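Local coordinates for 6b protein (Agrobacterium vitis, PDB 3AQ2) that disturbs plant cell proliferation, probably through host miRNA machinery, and has an ADP-ribosylation fold, at residues D33-L38 with L60-L65; F44-S47 with E53-D56; P89-V94 with F187-L192; R147-R152 with Y156-R161. All blocks are in the same frame, centred on the assembly; numbering follows the deposited sequence.

Interaction 1 of 4, residues D33-L38 with L60-L65; sequences DFRSTL and LSDQRL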
loop_
_atom_site.group_PDB
_atom_site.type_symbol
_atom_site.label_atom_id
_atom_site.label_comp_id
_atom_site.label_asym_id
_atom_site.label_seq_id
_atom_site.Cartn_x
_atom_site.Cartn_y
_atom_site.Cartn_z
ATOM N N ASP A 33 -1.222 14.517 -8.119
ATOM C CA ASP A 33 -0.540 14.383 -9.425
ATOM C C ASP A 33 -0.856 13.049 -10.092
ATOM O O ASP A 33 -0.979 12.965 -11.321
ATOM C CB ASP A 33 0.977 14.506 -9.281
ATOM C CG ASP A 33 1.435 15.923 -8.943
ATOM O OD1 ASP A 33 0.620 16.878 -8.984
ATOM O OD2 ASP A 33 2.633 16.075 -8.642
ATOM N N PHE A 34 -0.954 12.006 -9.271
ATOM C CA PHE A 34 -1.335 10.668 -9.726
ATOM C C PHE A 34 -2.754 10.679 -10.319
ATOM O O PHE A 34 -2.967 10.243 -11.453
ATOM C CB PHE A 34 -1.242 9.710 -8.532
ATOM C CG PHE A 34 -1.415 8.262 -8.880
ATOM C CD1 PHE A 34 -0.304 7.461 -9.118
ATOM C CD2 PHE A 34 -2.674 7.681 -8.920
ATOM C CE1 PHE A 34 -0.447 6.109 -9.403
ATOM C CE2 PHE A 34 -2.836 6.325 -9.217
ATOM C CZ PHE A 34 -1.710 5.532 -9.464
ATOM N N ARG A 35 -3.711 11.207 -9.552
ATOM C CA ARG A 35 -5.104 11.319 -9.984
ATOM C C ARG A 35 -5.235 12.179 -11.240
ATOM O O ARG A 35 -5.978 11.822 -12.164
ATOM C CB ARG A 35 -5.988 11.876 -8.848
ATOM C CG ARG A 35 -7.354 12.439 -9.306
ATOM C CD ARG A 35 -8.397 11.348 -9.583
ATOM N NE ARG A 35 -9.307 11.672 -10.686
ATOM C CZ ARG A 35 -10.331 12.523 -10.622
ATOM N NH1 ARG A 35 -10.610 13.177 -9.498
ATOM N NH2 ARG A 35 -11.083 12.727 -11.697
ATOM N N SER A 36 -4.503 13.292 -11.276
ATOM C CA SER A 36 -4.592 14.246 -12.383
ATOM C C SER A 36 -4.191 13.608 -13.712
ATOM O O SER A 36 -4.836 13.841 -14.743
ATOM C CB SER A 36 -3.734 15.488 -12.113
ATOM O OG SER A 36 -4.240 16.237 -11.014
ATOM N N THR A 37 -3.144 12.788 -13.676
ATOM C CA THR A 37 -2.563 12.234 -14.893
ATOM C C THR A 37 -3.177 10.905 -15.309
ATOM O O THR A 37 -3.123 10.549 -16.488
ATOM C CB THR A 37 -1.043 12.035 -14.770
ATOM O OG1 THR A 37 -0.764 11.125 -13.697
ATOM C CG2 THR A 37 -0.330 13.371 -14.523
ATOM N N LEU A 38 -3.757 10.181 -14.351
ATOM C CA LEU A 38 -4.224 8.804 -14.609
ATOM C C LEU A 38 -5.743 8.576 -14.518
ATOM O O LEU A 38 -6.224 7.491 -14.856
ATOM C CB LEU A 38 -3.495 7.819 -13.688
ATOM C CG LEU A 38 -1.961 7.769 -13.741
ATOM C CD1 LEU A 38 -1.440 6.783 -12.704
ATOM C CD2 LEU A 38 -1.447 7.375 -15.107
ATOM N N LEU A 60 -9.224 2.979 -7.519
ATOM C CA LEU A 60 -10.159 4.058 -7.287
ATOM C C LEU A 60 -9.313 5.196 -6.724
ATOM O O LEU A 60 -8.861 5.130 -5.585
ATOM C CB LEU A 60 -11.232 3.619 -6.274
ATOM C CG LEU A 60 -12.106 2.379 -6.561
ATOM C CD1 LEU A 60 -11.314 1.083 -6.508
ATOM C CD2 LEU A 60 -13.242 2.301 -5.559
ATOM N N SER A 61 -9.059 6.214 -7.536
ATOM C CA SER A 61 -8.108 7.255 -7.146
ATOM C C SER A 61 -8.753 8.454 -6.446
ATOM O O SER A 61 -8.043 9.337 -5.957
ATOM C CB SER A 61 -7.321 7.726 -8.358
ATOM O OG SER A 61 -8.203 8.197 -9.349
ATOM N N ASP A 62 -10.087 8.475 -6.408
ATOM C CA ASP A 62 -10.842 9.451 -5.606
ATOM C C ASP A 62 -10.964 8.982 -4.156
ATOM O O ASP A 62 -12.070 8.919 -3.587
ATOM C CB ASP A 62 -12.245 9.651 -6.172
ATOM C CG ASP A 62 -12.261 10.484 -7.429
ATOM O OD1 ASP A 62 -11.308 11.264 -7.658
ATOM O OD2 ASP A 62 -13.246 10.370 -8.188
ATOM N N GLN A 63 -9.835 8.630 -3.563
ATOM C CA GLN A 63 -9.796 8.327 -2.145
ATOM C C GLN A 63 -8.431 8.729 -1.636
ATOM O O GLN A 63 -7.554 9.067 -2.429
ATOM C CB GLN A 63 -10.080 6.842 -1.878
ATOM C CG GLN A 63 -9.012 5.879 -2.394
ATOM C CD GLN A 63 -9.363 4.417 -2.166
ATOM O OE1 GLN A 63 -9.325 3.607 -3.104
ATOM N NE2 GLN A 63 -9.714 4.069 -0.927
ATOM N N ARG A 64 -8.270 8.721 -0.320
ATOM C CA ARG A 64 -6.999 9.072 0.293
ATOM C C ARG A 64 -6.006 7.933 0.107
ATOM O O ARG A 64 -6.395 6.784 -0.126
ATOM C CB ARG A 64 -7.190 9.374 1.780
ATOM C CG ARG A 64 -8.101 10.557 2.030
ATOM C CD ARG A 64 -8.331 10.793 3.512
ATOM N NE ARG A 64 -8.991 9.653 4.145
ATOM C CZ ARG A 64 -9.401 9.632 5.410
ATOM N NH1 ARG A 64 -9.235 10.696 6.190
ATOM N NH2 ARG A 64 -9.987 8.546 5.889
ATOM N N LEU A 65 -4.727 8.263 0.226
ATOM C CA LEU A 65 -3.682 7.254 0.243
ATOM C C LEU A 65 -3.828 6.326 1.442
ATOM O O LEU A 65 -4.267 6.744 2.530
ATOM C CB LEU A 65 -2.308 7.921 0.304
ATOM C CG LEU A 65 -1.900 8.812 -0.870
ATOM C CD1 LEU A 65 -0.583 9.499 -0.549
ATOM C CD2 LEU A 65 -1.780 8.001 -2.171
#

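Interaction 2 of 4, residues F44-S47 with E53-D56; sequences FNRS and EYDD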
loop_
_atom_site.group_PDB
_atom_site.type_symbol
_atom_site.label_atom_id
_atom_site.label_comp_id
_atom_site.label_asym_id
_atom_site.label_seq_id
_atom_site.Cartn_x
_atom_site.Cartn_y
_atom_site.Cartn_z
ATOM N N PHE A 44 -4.304 -1.216 -14.813
ATOM C CA PHE A 44 -2.837 -1.199 -14.780
ATOM C C PHE A 44 -2.155 -2.481 -15.206
ATOM O O PHE A 44 -1.089 -2.430 -15.819
ATOM C CB PHE A 44 -2.324 -0.773 -13.398
ATOM C CG PHE A 44 -2.866 -1.599 -12.251
ATOM C CD1 PHE A 44 -2.162 -2.717 -11.781
ATOM C CD2 PHE A 44 -4.073 -1.265 -11.649
ATOM C CE1 PHE A 44 -2.654 -3.484 -10.718
ATOM C CE2 PHE A 44 -4.579 -2.028 -10.571
ATOM C CZ PHE A 44 -3.866 -3.143 -10.119
ATOM N N ASN A 45 -2.769 -3.622 -14.891
ATOM C CA ASN A 45 -2.170 -4.911 -15.207
ATOM C C ASN A 45 -2.814 -5.566 -16.416
ATOM O O ASN A 45 -4.034 -5.718 -16.464
ATOM C CB ASN A 45 -2.250 -5.861 -14.005
ATOM C CG ASN A 45 -1.379 -7.097 -14.190
ATOM O OD1 ASN A 45 -0.153 -6.994 -14.290
ATOM N ND2 ASN A 45 -2.009 -8.274 -14.246
ATOM N N ARG A 46 -1.980 -5.970 -17.375
ATOM C CA ARG A 46 -2.450 -6.648 -18.583
ATOM C C ARG A 46 -2.980 -8.049 -18.284
ATOM O O ARG A 46 -2.429 -8.780 -17.457
ATOM C CB ARG A 46 -1.332 -6.718 -19.629
ATOM C CG ARG A 46 -0.840 -5.353 -20.082
ATOM C CD ARG A 46 -1.901 -4.613 -20.905
ATOM N NE ARG A 46 -1.602 -3.184 -21.018
ATOM C CZ ARG A 46 -2.376 -2.290 -21.629
ATOM N NH1 ARG A 46 -3.514 -2.665 -22.201
ATOM N NH2 ARG A 46 -2.005 -1.012 -21.664
ATOM N N SER A 47 -4.078 -8.397 -18.940
ATOM C CA SER A 47 -4.688 -9.706 -18.776
ATOM C C SER A 47 -3.756 -10.797 -19.291
ATOM O O SER A 47 -3.048 -10.598 -20.286
ATOM C CB SER A 47 -6.000 -9.752 -19.558
ATOM O OG SER A 47 -6.555 -11.049 -19.584
ATOM N N GLU A 53 -5.356 -6.357 -23.486
ATOM C CA GLU A 53 -6.393 -5.708 -22.671
ATOM C C GLU A 53 -5.983 -5.777 -21.215
ATOM O O GLU A 53 -5.103 -6.553 -20.853
ATOM C CB GLU A 53 -7.733 -6.429 -22.795
ATOM C CG GLU A 53 -8.374 -6.448 -24.181
ATOM C CD GLU A 53 -9.781 -7.045 -24.166
ATOM O OE1 GLU A 53 -10.137 -7.753 -23.195
ATOM O OE2 GLU A 53 -10.540 -6.811 -25.134
ATOM N N TYR A 54 -6.636 -4.980 -20.372
ATOM C CA TYR A 54 -6.352 -5.026 -18.940
ATOM C C TYR A 54 -7.114 -6.161 -18.265
ATOM O O TYR A 54 -8.158 -6.594 -18.761
ATOM C CB TYR A 54 -6.755 -3.719 -18.269
ATOM C CG TYR A 54 -5.924 -2.519 -18.649
ATOM C CD1 TYR A 54 -6.469 -1.499 -19.427
ATOM C CD2 TYR A 54 -4.607 -2.392 -18.210
ATOM C CE1 TYR A 54 -5.720 -0.378 -19.769
ATOM C CE2 TYR A 54 -3.845 -1.275 -18.545
ATOM C CZ TYR A 54 -4.407 -0.273 -19.320
ATOM O OH TYR A 54 -3.660 0.842 -19.641
ATOM N N ASP A 55 -6.602 -6.628 -17.127
ATOM C CA ASP A 55 -7.382 -7.549 -16.284
ATOM C C ASP A 55 -8.486 -6.784 -15.538
ATOM O O ASP A 55 -8.773 -5.627 -15.869
ATOM C CB ASP A 55 -6.484 -8.415 -15.369
ATOM C CG ASP A 55 -5.844 -7.638 -14.211
ATOM O OD1 ASP A 55 -6.242 -6.484 -13.907
ATOM O OD2 ASP A 55 -4.934 -8.221 -13.578
ATOM N N ASP A 56 -9.113 -7.416 -14.552
ATOM C CA ASP A 56 -10.296 -6.811 -13.934
ATOM C C ASP A 56 -10.005 -5.854 -12.767
ATOM O O ASP A 56 -10.932 -5.230 -12.247
ATOM C CB ASP A 56 -11.289 -7.889 -13.493
ATOM C CG ASP A 56 -11.897 -8.629 -14.664
ATOM O OD1 ASP A 56 -12.295 -7.966 -15.648
ATOM O OD2 ASP A 56 -11.986 -9.877 -14.608
HETATM O O HOH W 1 -5.508 -3.864 -14.198
#

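Interaction 3 of 4, residues P89-V94 with F187-L192; sequences PAFGTV and FQLSDL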
loop_
_atom_site.group_PDB
_atom_site.type_symbol
_atom_site.label_atom_id
_atom_site.label_comp_id
_atom_site.label_asym_id
_atom_site.label_seq_id
_atom_site.Cartn_x
_atom_site.Cartn_y
_atom_site.Cartn_z
ATOM N N PRO A 89 -0.352 -14.506 4.822
ATOM C CA PRO A 89 -0.498 -15.708 3.985
ATOM C C PRO A 89 -1.704 -15.646 3.028
ATOM O O PRO A 89 -2.486 -14.690 3.076
ATOM C CB PRO A 89 -0.645 -16.842 5.015
ATOM C CG PRO A 89 -1.157 -16.204 6.232
ATOM C CD PRO A 89 -0.537 -14.812 6.253
ATOM N N ALA A 90 -1.841 -16.652 2.162
ATOM C CA ALA A 90 -2.907 -16.659 1.147
ATOM C C ALA A 90 -2.873 -15.389 0.272
ATOM O O ALA A 90 -3.924 -14.835 -0.110
ATOM C CB ALA A 90 -4.279 -16.867 1.791
ATOM N N PHE A 91 -1.649 -14.934 -0.018
ATOM C CA PHE A 91 -1.380 -13.809 -0.928
ATOM C C PHE A 91 -2.066 -12.506 -0.529
ATOM O O PHE A 91 -2.451 -11.708 -1.382
ATOM C CB PHE A 91 -1.713 -14.182 -2.379
ATOM C CG PHE A 91 -1.151 -15.507 -2.798
ATOM C CD1 PHE A 91 -1.979 -16.615 -2.937
ATOM C CD2 PHE A 91 0.214 -15.652 -3.028
ATOM C CE1 PHE A 91 -1.458 -17.850 -3.326
ATOM C CE2 PHE A 91 0.748 -16.885 -3.416
ATOM C CZ PHE A 91 -0.094 -17.988 -3.561
ATOM N N GLY A 92 -2.184 -12.283 0.776
ATOM C CA GLY A 92 -2.861 -11.098 1.285
ATOM C C GLY A 92 -1.937 -9.911 1.374
ATOM O O GLY A 92 -0.780 -10.046 1.775
ATOM N N THR A 93 -2.454 -8.739 1.014
ATOM C CA THR A 93 -1.755 -7.487 1.289
ATOM C C THR A 93 -2.643 -6.595 2.149
ATOM O O THR A 93 -3.739 -6.196 1.725
ATOM C CB THR A 93 -1.379 -6.729 0.000
ATOM O OG1 THR A 93 -0.592 -7.584 -0.846
ATOM C CG2 THR A 93 -0.584 -5.453 0.348
ATOM N N VAL A 94 -2.155 -6.298 3.350
ATOM C CA VAL A 94 -2.869 -5.465 4.300
ATOM C C VAL A 94 -2.307 -4.043 4.251
ATOM O O VAL A 94 -1.084 -3.827 4.376
ATOM C CB VAL A 94 -2.775 -6.043 5.742
ATOM C CG1 VAL A 94 -3.387 -5.098 6.762
ATOM C CG2 VAL A 94 -3.434 -7.420 5.821
ATOM N N PHE A 187 -7.474 -11.423 -11.809
ATOM C CA PHE A 187 -6.515 -10.565 -11.135
ATOM C C PHE A 187 -5.336 -11.387 -10.625
ATOM O O PHE A 187 -5.396 -12.620 -10.572
ATOM C CB PHE A 187 -7.193 -9.763 -10.005
ATOM C CG PHE A 187 -7.895 -10.617 -8.982
ATOM C CD1 PHE A 187 -7.176 -11.226 -7.949
ATOM C CD2 PHE A 187 -9.275 -10.793 -9.034
ATOM C CE1 PHE A 187 -7.823 -12.018 -6.991
ATOM C CE2 PHE A 187 -9.934 -11.573 -8.077
ATOM C CZ PHE A 187 -9.208 -12.187 -7.059
ATOM N N GLN A 188 -4.263 -10.699 -10.255
ATOM C CA GLN A 188 -3.031 -11.371 -9.844
ATOM C C GLN A 188 -3.119 -11.948 -8.446
ATOM O O GLN A 188 -3.645 -11.311 -7.540
ATOM C CB GLN A 188 -1.872 -10.386 -9.856
ATOM C CG GLN A 188 -1.523 -9.854 -11.200
ATOM C CD GLN A 188 -0.568 -8.707 -11.056
ATOM O OE1 GLN A 188 0.649 -8.897 -11.068
ATOM N NE2 GLN A 188 -1.113 -7.503 -10.880
ATOM N N LEU A 189 -2.568 -13.147 -8.289
ATOM C CA LEU A 189 -2.408 -13.775 -6.989
ATOM C C LEU A 189 -0.974 -14.265 -6.880
ATOM O O LEU A 189 -0.602 -15.281 -7.478
ATOM C CB LEU A 189 -3.377 -14.942 -6.820
ATOM C CG LEU A 189 -4.813 -14.638 -6.398
ATOM C CD1 LEU A 189 -5.656 -15.901 -6.550
ATOM C CD2 LEU A 189 -4.862 -14.136 -4.964
ATOM N N SER A 190 -0.180 -13.532 -6.110
ATOM C CA SER A 190 1.251 -13.792 -5.974
ATOM C C SER A 190 1.764 -13.069 -4.736
ATOM O O SER A 190 1.115 -12.153 -4.215
ATOM C CB SER A 190 2.011 -13.274 -7.197
ATOM O OG SER A 190 3.366 -13.702 -7.163
ATOM N N ASP A 191 2.943 -13.458 -4.265
ATOM C CA ASP A 191 3.541 -12.729 -3.141
ATOM C C ASP A 191 4.221 -11.428 -3.574
ATOM O O ASP A 191 4.588 -10.599 -2.737
ATOM C CB ASP A 191 4.474 -13.632 -2.351
ATOM C CG ASP A 191 3.717 -14.729 -1.631
ATOM O OD1 ASP A 191 2.827 -14.408 -0.808
ATOM O OD2 ASP A 191 4.004 -15.913 -1.897
ATOM N N LEU A 192 4.372 -11.256 -4.888
ATOM C CA LEU A 192 4.728 -9.959 -5.472
ATOM C C LEU A 192 3.896 -9.764 -6.729
ATOM O O LEU A 192 4.005 -10.547 -7.688
ATOM C CB LEU A 192 6.214 -9.884 -5.854
ATOM C CG LEU A 192 7.307 -9.690 -4.808
ATOM C CD1 LEU A 192 8.650 -9.748 -5.514
ATOM C CD2 LEU A 192 7.162 -8.372 -4.058
HETATM O O HOH W 2 -1.755 -11.359 -4.324
HETATM O O HOH W 3 1.053 -15.351 0.973
#

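Interaction 4 of 4, residues R147-R152 with Y156-R161; sequences RTDVIR and YGWYAR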
loop_
_atom_site.group_PDB
_atom_site.type_symbol
_atom_site.label_atom_id
_atom_site.label_comp_id
_atom_site.label_asym_id
_atom_site.label_seq_id
_atom_site.Cartn_x
_atom_site.Cartn_y
_atom_site.Cartn_z
ATOM N N ARG A 147 -11.131 -3.658 9.496
ATOM C CA ARG A 147 -11.127 -3.180 10.873
ATOM C C ARG A 147 -11.017 -1.667 10.889
ATOM O O ARG A 147 -10.594 -1.068 9.908
ATOM C CB ARG A 147 -9.931 -3.781 11.628
ATOM C CG ARG A 147 -10.053 -3.715 13.144
ATOM C CD ARG A 147 -8.851 -4.358 13.802
ATOM N NE ARG A 147 -7.623 -3.559 13.745
ATOM C CZ ARG A 147 -6.491 -3.934 13.151
ATOM N NH1 ARG A 147 -6.404 -5.091 12.494
ATOM N NH2 ARG A 147 -5.437 -3.141 13.195
ATOM N N THR A 148 -11.394 -1.070 12.016
ATOM C CA THR A 148 -11.152 0.349 12.280
ATOM C C THR A 148 -10.503 0.492 13.661
ATOM O O THR A 148 -11.033 -0.030 14.643
ATOM C CB THR A 148 -12.469 1.135 12.221
ATOM O OG1 THR A 148 -13.070 0.936 10.935
ATOM C CG2 THR A 148 -12.250 2.632 12.456
ATOM N N ASP A 149 -9.354 1.167 13.714
ATOM C CA ASP A 149 -8.694 1.504 14.977
ATOM C C ASP A 149 -8.880 2.987 15.272
ATOM O O ASP A 149 -8.871 3.814 14.355
ATOM C CB ASP A 149 -7.194 1.196 14.922
ATOM C CG ASP A 149 -6.890 -0.290 14.799
ATOM O OD1 ASP A 149 -7.749 -1.135 15.152
ATOM O OD2 ASP A 149 -5.767 -0.605 14.366
ATOM N N VAL A 150 -9.016 3.326 16.555
ATOM C CA VAL A 150 -9.209 4.710 16.964
ATOM C C VAL A 150 -7.988 5.151 17.770
ATOM O O VAL A 150 -7.671 4.543 18.788
ATOM C CB VAL A 150 -10.503 4.864 17.798
ATOM C CG1 VAL A 150 -10.638 6.284 18.374
ATOM C CG2 VAL A 150 -11.723 4.474 16.967
ATOM N N ILE A 151 -7.311 6.195 17.298
ATOM C CA ILE A 151 -6.148 6.763 17.984
ATOM C C ILE A 151 -6.359 8.267 18.110
ATOM O O ILE A 151 -6.701 8.926 17.131
ATOM C CB ILE A 151 -4.841 6.466 17.188
ATOM C CG1 ILE A 151 -4.499 4.967 17.206
ATOM C CG2 ILE A 151 -3.663 7.310 17.702
ATOM C CD1 ILE A 151 -3.964 4.456 18.540
ATOM N N ARG A 152 -6.153 8.804 19.319
ATOM C CA ARG A 152 -6.358 10.228 19.605
ATOM C C ARG A 152 -7.711 10.690 19.054
ATOM O O ARG A 152 -7.829 11.773 18.467
ATOM C CB ARG A 152 -5.191 11.091 19.079
ATOM C CG ARG A 152 -3.820 10.751 19.692
ATOM C CD ARG A 152 -2.693 11.724 19.261
ATOM N NE ARG A 152 -2.184 11.483 17.907
ATOM C CZ ARG A 152 -1.275 10.566 17.568
ATOM N NH1 ARG A 152 -0.729 9.762 18.474
ATOM N NH2 ARG A 152 -0.891 10.460 16.304
ATOM N N TYR A 156 -9.145 5.072 11.956
ATOM C CA TYR A 156 -8.259 4.685 10.847
ATOM C C TYR A 156 -8.624 3.306 10.327
ATOM O O TYR A 156 -8.621 2.330 11.085
ATOM C CB TYR A 156 -6.790 4.697 11.296
ATOM C CG TYR A 156 -6.352 6.078 11.713
ATOM C CD1 TYR A 156 -6.447 6.483 13.038
ATOM C CD2 TYR A 156 -5.908 6.998 10.763
ATOM C CE1 TYR A 156 -6.084 7.773 13.421
ATOM C CE2 TYR A 156 -5.538 8.287 11.135
ATOM C CZ TYR A 156 -5.627 8.660 12.463
ATOM O OH TYR A 156 -5.275 9.939 12.834
ATOM N N GLY A 157 -8.932 3.220 9.037
ATOM C CA GLY A 157 -9.298 1.940 8.445
ATOM C C GLY A 157 -8.091 1.039 8.217
ATOM O O GLY A 157 -6.968 1.521 8.013
ATOM N N TRP A 158 -8.340 -0.265 8.297
ATOM C CA TRP A 158 -7.428 -1.321 7.863
ATOM C C TRP A 158 -8.103 -2.088 6.734
ATOM O O TRP A 158 -9.322 -2.327 6.779
ATOM C CB TRP A 158 -7.133 -2.278 9.027
ATOM C CG TRP A 158 -6.181 -1.657 9.985
ATOM C CD1 TRP A 158 -6.465 -0.715 10.949
ATOM C CD2 TRP A 158 -4.765 -1.852 10.017
ATOM N NE1 TRP A 158 -5.305 -0.340 11.591
ATOM C CE2 TRP A 158 -4.253 -1.028 11.042
ATOM C CE3 TRP A 158 -3.881 -2.656 9.288
ATOM C CZ2 TRP A 158 -2.881 -0.981 11.357
ATOM C CZ3 TRP A 158 -2.516 -2.622 9.606
ATOM C CH2 TRP A 158 -2.033 -1.780 10.629
ATOM N N TYR A 159 -7.308 -2.448 5.730
ATOM C CA TYR A 159 -7.832 -3.017 4.482
ATOM C C TYR A 159 -7.005 -4.209 4.085
ATOM O O TYR A 159 -5.811 -4.256 4.364
ATOM C CB TYR A 159 -7.783 -1.989 3.346
ATOM C CG TYR A 159 -8.537 -0.711 3.650
ATOM C CD1 TYR A 159 -7.937 0.306 4.388
ATOM C CD2 TYR A 159 -9.834 -0.524 3.188
ATOM C CE1 TYR A 159 -8.619 1.488 4.683
ATOM C CE2 TYR A 159 -10.534 0.663 3.476
ATOM C CZ TYR A 159 -9.912 1.652 4.216
ATOM O OH TYR A 159 -10.600 2.816 4.494
ATOM N N ALA A 160 -7.631 -5.167 3.412
ATOM C CA ALA A 160 -6.881 -6.309 2.911
ATOM C C ALA A 160 -7.295 -6.654 1.497
ATOM O O ALA A 160 -8.498 -6.684 1.196
ATOM C CB ALA A 160 -7.092 -7.501 3.812
ATOM N N ARG A 161 -6.290 -6.881 0.648
ATOM C CA ARG A 161 -6.468 -7.480 -0.675
ATOM C C ARG A 161 -6.182 -8.967 -0.537
ATOM O O ARG A 161 -5.069 -9.364 -0.148
ATOM C CB ARG A 161 -5.489 -6.856 -1.671
ATOM C CG ARG A 161 -5.633 -7.361 -3.096
ATOM C CD ARG A 161 -4.503 -6.773 -3.960
ATOM N NE ARG A 161 -4.630 -7.162 -5.366
ATOM C CZ ARG A 161 -4.265 -8.355 -5.845
ATOM N NH1 ARG A 161 -3.761 -9.280 -5.026
ATOM N NH2 ARG A 161 -4.403 -8.629 -7.140
HETATM O O HOH W 4 -5.220 10.529 15.295
#

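Interaction 1 of 4, residues D33-L38 with L60-L65
Arg35 and Ser61 mark the closest backbone approach, CA to CA 5.8 Å, where the last turns of helix 20-38 pass the loop that follows strand 58-60. Two residues of that loop, Ser61 and Asp62, meet a single helix side chain, Arg35. The arginine CG stands opposite its own backbone N (chi1 162°), and bends at chi2 and chi3 then carry the rest of the chain over the loop. On the way CD passes Ser61 OG at 3.2 Å. That hydroxyl is hydrogen-bonded to Ser39 O, just beyond the helix, so its contact with Arg35 is packing against a methylene. In the fold this is a helix-to-loop contact: the loop between strands 58-60 and 66-70 rests against the C-terminal part of helix 20-38, and Asp62 is the centre of an inverse gamma turn in it. The turn presents the carboxylate to the arginine, where NH1 forms a salt bridge to Asp62 OD1 at 2.7 Å. The two charged groups are far from coplanar, with guanidinium and carboxylate planes 83° apart, and the carboxylate lies over one guanidinium face, offset toward its rim, OD2 4.1 Å above that plane. One oxygen, OD1, therefore does most of the touching, and the grip is not the flat two-pronged kind. A further tie between helix and loop comes from Arg31, whose NE donates to Gln63 O.

Interaction 2 of 4, residues F44-S47 with E53-D56
Arg46 and Tyr54 face each other in a single beta bridge, CA to CA 4.2 Å, at the neck of the loop joining strands 41-43 and 58-60. Two backbone hydrogen bonds close this neck: Asp55 N donates to Asn45 O at 2.8 Å, and Ser47 N to Glu53 O, also at 2.8 Å. Both are nearly straight (174° and 173°). CA-H...O contacts from Tyr54 to Asn45 O and from Arg46 to Glu53 O accompany the pair.

The second kind of interaction is a cation-pi stack. Arg46 bends at chi2 and lays its guanidinium over one face of the Tyr54 ring, CZ 3.9 Å from the ring centroid, with the planes 20° apart. Arg46 NH2 comes 3.2 Å from Tyr54 OH, but the angle is too poor for a hydrogen bond.

Polar side chains make the third. Ser47 OG turns to Glu186, Val49 N and Asn50 N. A water accepts from Asn45 N and lies 2.7 Å from Asp55 OD1, which also takes the Glu57 N-H. The other carboxylate oxygen, Asp55 OD2, receives Asn45 ND2 at 3.0 Å; the acceptor lies in the amide plane, whereas the donor stands well above the carboxylate plane.

Interaction 3 of 4, residues P89-V94 with F187-L192
Phe91 packs its side chain on Leu189, Ser190 and Asp191, a surface contact between the turn that leads into strand 93-96 and the loop that leads into strand 192-194. The turn has left-handed helical backbone angles at Ala90 and Phe91 (phi/psi 57°/35° at the latter), and the phenyl group projects from it toward the loop.

At the root, Phe91 CB meets Leu189 CD2 at 4.1 Å, an apolar contact, and lies 3.9 Å from Ser190 O. CG comes next, 4.0 Å from Ser190 N. One ortho carbon makes the tightest approach: CD2 is 3.5 Å from Ser190 C, so the ring packs mainly on main chain here, with Asp191 OD1 also beside CD2. Farther out, CE2 reaches Asp191 OD2 at 3.7 Å. The Asp191 side chain crosses that of Phe91 at about a right angle, yet carboxylate and ring planes are only 37° apart, while Leu189 C sits over one ring face.

Two waters bridge the segments. One lies between Phe91 O and Ser190 N, accepting from the latter. Another accepts from Phe91 N at 2.9 Å and donates to Asp191 OD1 at 2.7 Å, which also receives a hydrogen bond from Ser86 OG.

Interaction 4 of 4, residues R147-R152 with Y156-R161
Arg147 and Trp158 form a hydrogen-bonded antiparallel pair in the beta hairpin of strands 143-151 and 154-161, their side chains running side by side in the same direction. The arginine chain is extended up to a bend at chi3, which brings the guanidinium over one face of the indole. CZ lies 3.9 Å from the centroid of the five-membered ring, 9° off its normal, a cation-pi contact with the planes 32° apart. Arg147 NH2 sits closest, 3.2 Å from Trp158 CE2 and as near to NE1, another donor.

Asp149, on the same sheet face, fixes the guanidinium from its edge: Arg147 NE donates to OD1 and NH2 to OD2, each at 2.8 Å, in a side-on salt bridge lying in the guanidinium plane. Asp149 OD2 is also 2.8 Å from Trp158 NE1, with carboxylate and indole planes 55° apart. Helix 105-115 covers this face through Ile111 and Leu112, and its Ser115 binds Arg147 NH1.

Asp149 and Tyr156, the next such pair, exchange two N-H...O bonds. The tyrosine ring has Ile151 O in plane at its edge, its CE1 packs on Ile151 CB at 4.2 Å, and a water donating to Ile151 O lies close to Tyr156 OH.

Overall arrangement
Along the chain, interaction 1 opens first and encloses interaction 2. Interaction 3 opens later, and its two segments bracket the hairpin of interaction 4. Interactions 3 and 4 share the antiparallel sheet 93-96/154-161/143-151: Thr93 O meets Arg161 N at 2.9 Å, and Val94 packs on Trp158. Interaction 2 joins this group through the 187-192 loop, where Asn45 and Asp55 touch Gln188 and Phe187; its centre lies about 16 Å from that of interaction 3. Interaction 1, on helix 20-38, packs against none of them, its centre about 18 Å from that of interaction 2 and 21 Å from that of interaction 4. Interactions 2, 3 and 4 thus form a continuous run of touching segments in a protein assigned to the ADP-ribosylation fold.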